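Putative carbohydrate-active enzyme (Uncultured organism, PDB 5WH8) probably hydrolyses glycosidic bonds in cellulose through the family 5 glycoside hydrolase domain, the part of a longer multi-modular protein present here. Local coordinates at residues Y46-A49 / S50-L54; N151-D154 / V155-A158; T214-Q217 / Y218-K222. One frame throughout, in Å; residues are numbered along the deposited sequence. Where two conformers were deposited one is given.

How the contacts relate
All three contacts sit where a loop runs into a helix of the same eight-stranded barrel, each at a different helix: 48-56 for contact 1, 157-172 for contact 2 and 217-228 for contact 3. Contact 1 is partly buried and lies on the opposite side of the chain's centre from the other two, which are surface contacts with centres about 19 Å apart. Their chemistry differs accordingly. Contact 1 closes its helix start with hydroxyl-backbone bonds; contact 2 folds a lysine onto a phenylalanine ring and a backbone carbonyl; contact 3 combines weak bonds with an amide-carboxylate pair and has small molecules bound at backbone N-H groups.

Contact 1: Y46-A49 / S50-L54; sequences YTEA and SLTAL
Thr47, the N-cap residue, and Ser50 exchange two hydrogen bonds across the first turn of helix 48-56. In one direction Ser50 N donates to Thr47 OG1 at 3.1 Å; in the other, Thr47 N gives its hydrogen to Ser50 OG at 3.0 Å, nearly straight at 170°. Both hydroxyls sit between their own backbone N and carbonyl carbon, which points Thr47 OG1 forward to Ser50 N and Ser50 OG back to Thr47 N. Ser50 OG also bonds to Cys45 O, so the loop before the helix is tied in at the same point.

Backbone bonds follow from there: Leu51 N reaches Thr47 O at 3.0 Å and Ala53 N reaches Ala49 O at 3.1 Å. Glu48 O is gripped twice by one residue, by Thr52 N at 2.9 Å and by Thr52 OG1 at 2.8 Å. The two donors come from opposite faces of the carbonyl plane, the hydroxyl standing 38° out of it. With its OG1 beside its own backbone N (chi1 -67°), Thr52 brings both donors to the same oxygen. A water then donates to Thr52 OG1 and, more loosely at 3.3 Å, to Glu48 OE2, linking two side chains that lie alongside each other.

Carbon contacts are few: the Leu51 CD2 methyl lies 3.6 Å from the carbonyl oxygen Thr47 O, and the Leu51 side chain also packs on Phe63 and Leu100. Tyr46 meets Ser50 OG only loosely, through its CA, and its side chain heads away from the helix start into the buried interior, where OH bonds to Phe273 O and His37 N.

The reciprocal Thr47-Ser50 pair is a capping box, here starting the helix that connects barrel strands 32-36 and 62-68 in a TIM-barrel beta-alpha-beta unit.

Contact 2: N151-D154 / V155-A158; sequences NGFD and VKWA
A type I beta turn from Gly152 to Val155 shapes this part of the loop between barrel strand 142-145 and helix 157-172. Its closing bond runs from Val155 N to Gly152 O at 3.2 Å, and the donor stands well above the carbonyl plane, 68° out of it. A water donates to the same Gly152 O and also, at 2.7 Å, to Val155 O, so it bridges the turn to the residue that leaves it. Gly152 enters the turn with a positive phi of 122°, a backbone shape that is easy without a side chain.

On the outer side Lys156 folds back over the turn and uses its ammonium group twice. NZ donates to Phe153 O at 3.1 Å, lying in the carbonyl plane, and at the same time rests over one face of the Phe153 ring. This is a cation-pi contact of 3.9 Å from NZ to the ring centroid, displaced toward the rim so that CE1 is its nearest ring atom at 3.5 Å. The lysine chain is bent at chi2 (-62°) and extended beyond, and that bend carries NZ back to the residue three places earlier.

Val155 is the buried residue of the group. Its CG2 meets Asn151 O at 3.3 Å and lies alongside the carboxylate of Asp154, and the valine also touches the loop residues Pro150 and Asp117. Asn151 turns away and is held through ND2 by Glu149 O and Leu111 O.

Lys156 occupies the N-cap position of the helix, and its N bonds to Asp159 OD2. The whole is a beta turn leading into a helix start, in one of the strand-to-helix loops that cover the C-terminal rim of a TIM barrel, the rim where such enzymes carry their active site.

Contact 3: T214-Q217 / Y218-K222; sequences THTQ and YLRDK. With EDO (1,2-ethanediol), chain N.
Helix 217-228 starts just after Thr216, whose O receives only weak bonds from Leu219 N (3.2 Å) and Arg220 N (3.3 Å), before Asp221 N binds Gln217 O firmly at 2.8 Å. Arg220 folds back toward the N-cap residue, its chain bent at chi3 (-71°), and one guanidinium face lies over Thr216 C. NH2 makes a weak bond to Thr216 OG1 at 3.3 Å; the stronger partner of both side chains is Glu253, by salt bridge to NH1 and hydrogen bond to OG1. In the Gln217 conformer given, one of two deposited, NE2 donates to the syn lone pair of Asp221 OD2 at 3.0 Å, with amide and carboxylate planes 75° apart. Inward, Leu219 CD2 packs 3.6 Å from His215 CB.

The Thr216 side chain makes no capping bond, and two small molecules, probably from the crystallisation liquor, bind N-H groups at this end. Ethanediol O1 accepts from Thr216 N at 3.0 Å and weakly from Leu219 N, which it shares with Thr216 O; a buffer sulfonate accepts from Tyr218 N. Oxygens gathered here are consistent with a helix N-terminus whose partial positive charge attracts them.

Contact 1: Y46-A49 / S50-L54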
loop_
_atom_site.group_PDB
_atom_site.type_symbol
_atom_site.label_atom_id
_atom_site.label_comp_id
_atom_site.label_asym_id
_atom_site.label_seq_id
_atom_site.Cartn_x
_atom_site.Cartn_y
_atom_site.Cartn_z
ATOM N N TYR A 46 10.318 6.640 10.393
ATOM C CA TYR A 46 10.500 5.412 9.591
ATOM C C TYR A 46 11.907 4.876 9.834
ATOM O O TYR A 46 12.859 5.189 9.105
ATOM C CB TYR A 46 10.214 5.689 8.100
ATOM C CG TYR A 46 8.909 6.445 7.957
ATOM C CD1 TYR A 46 7.737 5.954 8.538
ATOM C CD2 TYR A 46 8.864 7.702 7.355
ATOM C CE1 TYR A 46 6.550 6.681 8.478
ATOM C CE2 TYR A 46 7.679 8.427 7.286
ATOM C CZ TYR A 46 6.534 7.917 7.861
ATOM O OH TYR A 46 5.382 8.667 7.822
ATOM N N THR A 47 12.012 4.072 10.884
ATOM C CA THR A 47 13.292 3.528 11.345
ATOM C C THR A 47 13.162 2.065 11.752
ATOM O O THR A 47 12.048 1.514 11.834
ATOM C CB THR A 47 13.826 4.297 12.569
ATOM O OG1 THR A 47 12.944 4.085 13.673
ATOM C CG2 THR A 47 13.930 5.769 12.297
ATOM N N GLU A 48 14.291 1.426 12.039
ATOM C CA GLU A 48 14.205 0.065 12.514
ATOM C C GLU A 48 13.388 0.022 13.797
ATOM O O GLU A 48 12.543 -0.861 13.972
ATOM C CB GLU A 48 15.594 -0.541 12.729
ATOM C CG GLU A 48 15.480 -2.020 13.084
ATOM C CD GLU A 48 16.792 -2.787 13.030
ATOM O OE1 GLU A 48 17.802 -2.235 12.540
ATOM O OE2 GLU A 48 16.794 -3.955 13.478
ATOM N N ALA A 49 13.604 0.978 14.692
ATOM C CA ALA A 49 12.861 0.993 15.944
ATOM C C ALA A 49 11.359 1.182 15.753
ATOM O O ALA A 49 10.562 0.527 16.420
ATOM C CB ALA A 49 13.406 2.074 16.865
ATOM N N SER A 50 10.951 2.093 14.874
ATOM C CA SER A 50 9.530 2.383 14.745
ATOM C C SER A 50 8.829 1.225 14.063
ATOM O O SER A 50 7.737 0.823 14.476
ATOM C CB SER A 50 9.291 3.697 13.986
ATOM O OG SER A 50 9.605 3.605 12.605
ATOM N N LEU A 51 9.437 0.667 13.020
ATOM C CA LEU A 51 8.812 -0.478 12.372
ATOM C C LEU A 51 8.805 -1.721 13.276
ATOM O O LEU A 51 7.869 -2.503 13.241
ATOM C CB LEU A 51 9.510 -0.787 11.051
ATOM C CG LEU A 51 9.010 -0.032 9.810
ATOM C CD1 LEU A 51 7.650 -0.520 9.430
ATOM C CD2 LEU A 51 8.997 1.458 10.008
ATOM N N THR A 52 9.812 -1.880 14.133
ATOM C CA THR A 52 9.793 -2.967 15.110
ATOM C C THR A 52 8.578 -2.822 16.048
ATOM O O THR A 52 7.895 -3.805 16.329
ATOM C CB THR A 52 11.129 -3.032 15.927
ATOM O OG1 THR A 52 12.199 -3.412 15.072
ATOM C CG2 THR A 52 11.044 -4.069 17.024
ATOM N N ALA A 53 8.286 -1.599 16.496
ATOM C CA ALA A 53 7.101 -1.361 17.326
ATOM C C ALA A 53 5.819 -1.653 16.549
ATOM O O ALA A 53 4.879 -2.235 17.091
ATOM C CB ALA A 53 7.083 0.097 17.860
ATOM N N LEU A 54 5.758 -1.241 15.281
ATOM C CA LEU A 54 4.576 -1.532 14.484
ATOM C C LEU A 54 4.315 -3.038 14.392
ATOM O O LEU A 54 3.165 -3.497 14.445
ATOM C CB LEU A 54 4.712 -0.931 13.088
ATOM C CG LEU A 54 4.357 0.561 13.007
ATOM C CD1 LEU A 54 4.840 1.120 11.693
ATOM C CD2 LEU A 54 2.861 0.736 13.143
HETATM O O HOH W 1 14.387 -5.286 15.233
#

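Contact 2: N151-D154 / V155-A158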
loop_
_atom_site.group_PDB
_atom_site.type_symbol
_atom_site.label_atom_id
_atom_site.label_comp_id
_atom_site.label_asym_id
_atom_site.label_seq_id
_atom_site.Cartn_x
_atom_site.Cartn_y
_atom_site.Cartn_z
ATOM N N ASN A 151 -5.587 10.939 -11.224
ATOM C CA ASN A 151 -6.693 11.870 -11.022
ATOM C C ASN A 151 -6.648 13.015 -12.015
ATOM O O ASN A 151 -5.604 13.335 -12.592
ATOM C CB ASN A 151 -6.710 12.413 -9.578
ATOM C CG ASN A 151 -5.538 13.339 -9.264
ATOM O OD1 ASN A 151 -5.637 14.566 -9.418
ATOM N ND2 ASN A 151 -4.428 12.756 -8.801
ATOM N N GLY A 152 -7.828 13.608 -12.191
ATOM C CA GLY A 152 -8.069 14.659 -13.161
ATOM C C GLY A 152 -9.184 14.206 -14.097
ATOM O O GLY A 152 -9.328 13.013 -14.358
ATOM N N PHE A 153 -9.984 15.135 -14.611
ATOM C CA PHE A 153 -11.027 14.746 -15.563
ATOM C C PHE A 153 -10.403 14.223 -16.868
ATOM O O PHE A 153 -11.004 13.421 -17.581
ATOM C CB PHE A 153 -11.970 15.920 -15.861
ATOM C CG PHE A 153 -13.025 15.599 -16.890
ATOM C CD1 PHE A 153 -14.100 14.783 -16.569
ATOM C CD2 PHE A 153 -12.936 16.105 -18.182
ATOM C CE1 PHE A 153 -15.071 14.478 -17.515
ATOM C CE2 PHE A 153 -13.903 15.802 -19.135
ATOM C CZ PHE A 153 -14.970 14.989 -18.800
ATOM N N ASP A 154 -9.191 14.678 -17.161
ATOM C CA ASP A 154 -8.469 14.272 -18.362
ATOM C C ASP A 154 -7.867 12.871 -18.269
ATOM O O ASP A 154 -7.351 12.344 -19.257
ATOM C CB ASP A 154 -7.343 15.268 -18.654
ATOM C CG ASP A 154 -6.395 15.446 -17.476
ATOM O OD1 ASP A 154 -6.889 15.576 -16.333
ATOM O OD2 ASP A 154 -5.157 15.460 -17.691
ATOM N N VAL A 155 -7.924 12.271 -17.089
ATOM C CA VAL A 155 -7.220 11.013 -16.854
ATOM C C VAL A 155 -8.210 9.859 -16.754
ATOM O O VAL A 155 -8.816 9.643 -15.710
ATOM C CB VAL A 155 -6.358 11.100 -15.579
ATOM C CG1 VAL A 155 -5.605 9.806 -15.341
ATOM C CG2 VAL A 155 -5.358 12.250 -15.732
ATOM N N LYS A 156 -8.371 9.145 -17.871
ATOM C CA LYS A 156 -9.311 8.034 -17.971
ATOM C C LYS A 156 -8.599 6.704 -17.798
ATOM O O LYS A 156 -7.363 6.636 -17.796
ATOM C CB LYS A 156 -10.029 8.048 -19.327
ATOM C CG LYS A 156 -10.682 9.362 -19.712
ATOM C CD LYS A 156 -11.764 9.729 -18.725
ATOM C CE LYS A 156 -12.605 10.905 -19.202
ATOM N NZ LYS A 156 -13.406 11.481 -18.084
ATOM N N TRP A 157 -9.372 5.632 -17.661
ATOM C CA TRP A 157 -8.765 4.311 -17.545
ATOM C C TRP A 157 -7.849 4.014 -18.762
ATOM O O TRP A 157 -6.754 3.483 -18.593
ATOM C CB TRP A 157 -9.833 3.202 -17.362
ATOM C CG TRP A 157 -9.229 1.853 -17.452
ATOM C CD1 TRP A 157 -9.522 0.889 -18.371
ATOM C CD2 TRP A 157 -8.176 1.309 -16.624
ATOM N NE1 TRP A 157 -8.725 -0.210 -18.171
ATOM C CE2 TRP A 157 -7.896 0.018 -17.101
ATOM C CE3 TRP A 157 -7.456 1.796 -15.528
ATOM C CZ2 TRP A 157 -6.907 -0.799 -16.531
ATOM C CZ3 TRP A 157 -6.482 0.986 -14.950
ATOM C CH2 TRP A 157 -6.203 -0.295 -15.466
ATOM N N ALA A 158 -8.247 4.404 -19.970
ATOM C CA ALA A 158 -7.376 4.227 -21.136
ATOM C C ALA A 158 -5.975 4.801 -20.925
ATOM O O ALA A 158 -4.987 4.178 -21.311
ATOM C CB ALA A 158 -8.009 4.863 -22.376
HETATM O O HOH W 2 -8.882 10.429 -13.092
#

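Contact 3: T214-Q217 / Y218-K222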
loop_
_atom_site.group_PDB
_atom_site.type_symbol
_atom_site.label_atom_id
_atom_site.label_comp_id
_atom_site.label_asym_id
_atom_site.label_seq_id
_atom_site.Cartn_x
_atom_site.Cartn_y
_atom_site.Cartn_z
ATOM N N THR A 214 -16.076 10.571 3.656
ATOM C CA THR A 214 -16.337 11.049 2.312
ATOM C C THR A 214 -17.043 9.991 1.454
ATOM O O THR A 214 -17.989 10.305 0.735
ATOM C CB THR A 214 -15.018 11.466 1.638
ATOM O OG1 THR A 214 -14.373 12.466 2.460
ATOM C CG2 THR A 214 -15.243 12.034 0.257
ATOM N N HIS A 215 -16.561 8.754 1.517
ATOM C CA HIS A 215 -17.021 7.702 0.595
ATOM C C HIS A 215 -17.854 6.674 1.336
ATOM O O HIS A 215 -17.484 6.214 2.399
ATOM C CB HIS A 215 -15.830 7.024 -0.086
ATOM C CG HIS A 215 -14.866 7.997 -0.674
ATOM N ND1 HIS A 215 -13.613 8.224 -0.148
ATOM C CD2 HIS A 215 -14.991 8.840 -1.722
ATOM C CE1 HIS A 215 -13.007 9.162 -0.849
ATOM N NE2 HIS A 215 -13.818 9.546 -1.818
ATOM N N THR A 216 -18.993 6.320 0.762
ATOM C CA THR A 216 -19.903 5.395 1.413
ATOM C C THR A 216 -20.426 4.368 0.381
ATOM O O THR A 216 -19.635 3.815 -0.379
ATOM C CB THR A 216 -21.021 6.173 2.144
ATOM O OG1 THR A 216 -21.926 5.259 2.766
ATOM C CG2 THR A 216 -21.760 7.087 1.213
ATOM N N GLN A 217 -21.735 4.116 0.368
ATOM C CA GLN A 217 -22.297 3.035 -0.451
ATOM C C GLN A 217 -21.912 3.090 -1.923
ATOM O O GLN A 217 -21.605 2.058 -2.522
ATOM C CB GLN A 217 -23.824 3.023 -0.378
ATOM C CG GLN A 217 -24.433 1.850 -1.189
ATOM C CD GLN A 217 -25.942 1.905 -1.273
ATOM O OE1 GLN A 217 -26.615 2.288 -0.316
ATOM N NE2 GLN A 217 -26.486 1.542 -2.446
ATOM N N TYR A 218 -21.989 4.271 -2.521
ATOM C CA TYR A 218 -21.708 4.420 -3.961
ATOM C C TYR A 218 -20.363 3.791 -4.337
ATOM O O TYR A 218 -20.244 3.081 -5.352
ATOM C CB TYR A 218 -21.721 5.901 -4.372
ATOM C CG TYR A 218 -21.410 6.250 -5.841
ATOM C CD1 TYR A 218 -21.696 5.380 -6.901
ATOM C CD2 TYR A 218 -20.837 7.477 -6.162
ATOM C CE1 TYR A 218 -21.422 5.746 -8.232
ATOM C CE2 TYR A 218 -20.554 7.836 -7.470
ATOM C CZ TYR A 218 -20.847 6.976 -8.499
ATOM O OH TYR A 218 -20.551 7.373 -9.790
ATOM N N LEU A 219 -19.335 4.046 -3.529
ATOM C CA LEU A 219 -18.026 3.491 -3.829
ATOM C C LEU A 219 -17.961 1.981 -3.586
ATOM O O LEU A 219 -17.296 1.277 -4.341
ATOM C CB LEU A 219 -16.932 4.222 -3.019
ATOM C CG LEU A 219 -15.493 3.880 -3.439
ATOM C CD1 LEU A 219 -15.234 4.093 -4.942
ATOM C CD2 LEU A 219 -14.517 4.712 -2.579
ATOM N N ARG A 220 -18.626 1.482 -2.538
ATOM C CA ARG A 220 -18.719 0.030 -2.327
ATOM C C ARG A 220 -19.417 -0.643 -3.508
ATOM O O ARG A 220 -19.017 -1.724 -3.942
ATOM C CB ARG A 220 -19.442 -0.300 -1.008
ATOM C CG ARG A 220 -18.588 0.030 0.234
ATOM C CD ARG A 220 -19.197 -0.458 1.530
ATOM N NE ARG A 220 -20.388 0.295 1.926
ATOM C CZ ARG A 220 -20.382 1.385 2.699
ATOM N NH1 ARG A 220 -19.236 1.906 3.137
ATOM N NH2 ARG A 220 -21.520 1.988 3.023
ATOM N N ASP A 221 -20.442 0.008 -4.056
ATOM C CA ASP A 221 -21.161 -0.563 -5.201
ATOM C C ASP A 221 -20.263 -0.607 -6.452
ATOM O O ASP A 221 -20.249 -1.589 -7.197
ATOM C CB ASP A 221 -22.423 0.248 -5.539
ATOM C CG ASP A 221 -23.558 0.068 -4.545
ATOM O OD1 ASP A 221 -23.611 -0.936 -3.802
ATOM O OD2 ASP A 221 -24.430 0.971 -4.514
ATOM N N LYS A 222 -19.519 0.473 -6.703
ATOM C CA LYS A 222 -18.525 0.492 -7.780
ATOM C C LYS A 222 -17.506 -0.639 -7.620
ATOM O O LYS A 222 -17.157 -1.337 -8.576
ATOM C CB LYS A 222 -17.786 1.843 -7.813
ATOM C CG LYS A 222 -18.626 2.957 -8.436
ATOM C CD LYS A 222 -18.174 4.375 -8.054
ATOM C CE LYS A 222 -16.754 4.735 -8.533
ATOM N NZ LYS A 222 -16.592 4.723 -10.012
HETATM C C1 EDO N . -19.147 8.189 -3.023
HETATM O O1 EDO N . -19.274 7.079 -2.103
HETATM C C2 EDO N . -17.843 8.202 -3.819
HETATM O O2 EDO N . -17.985 7.611 -5.116
#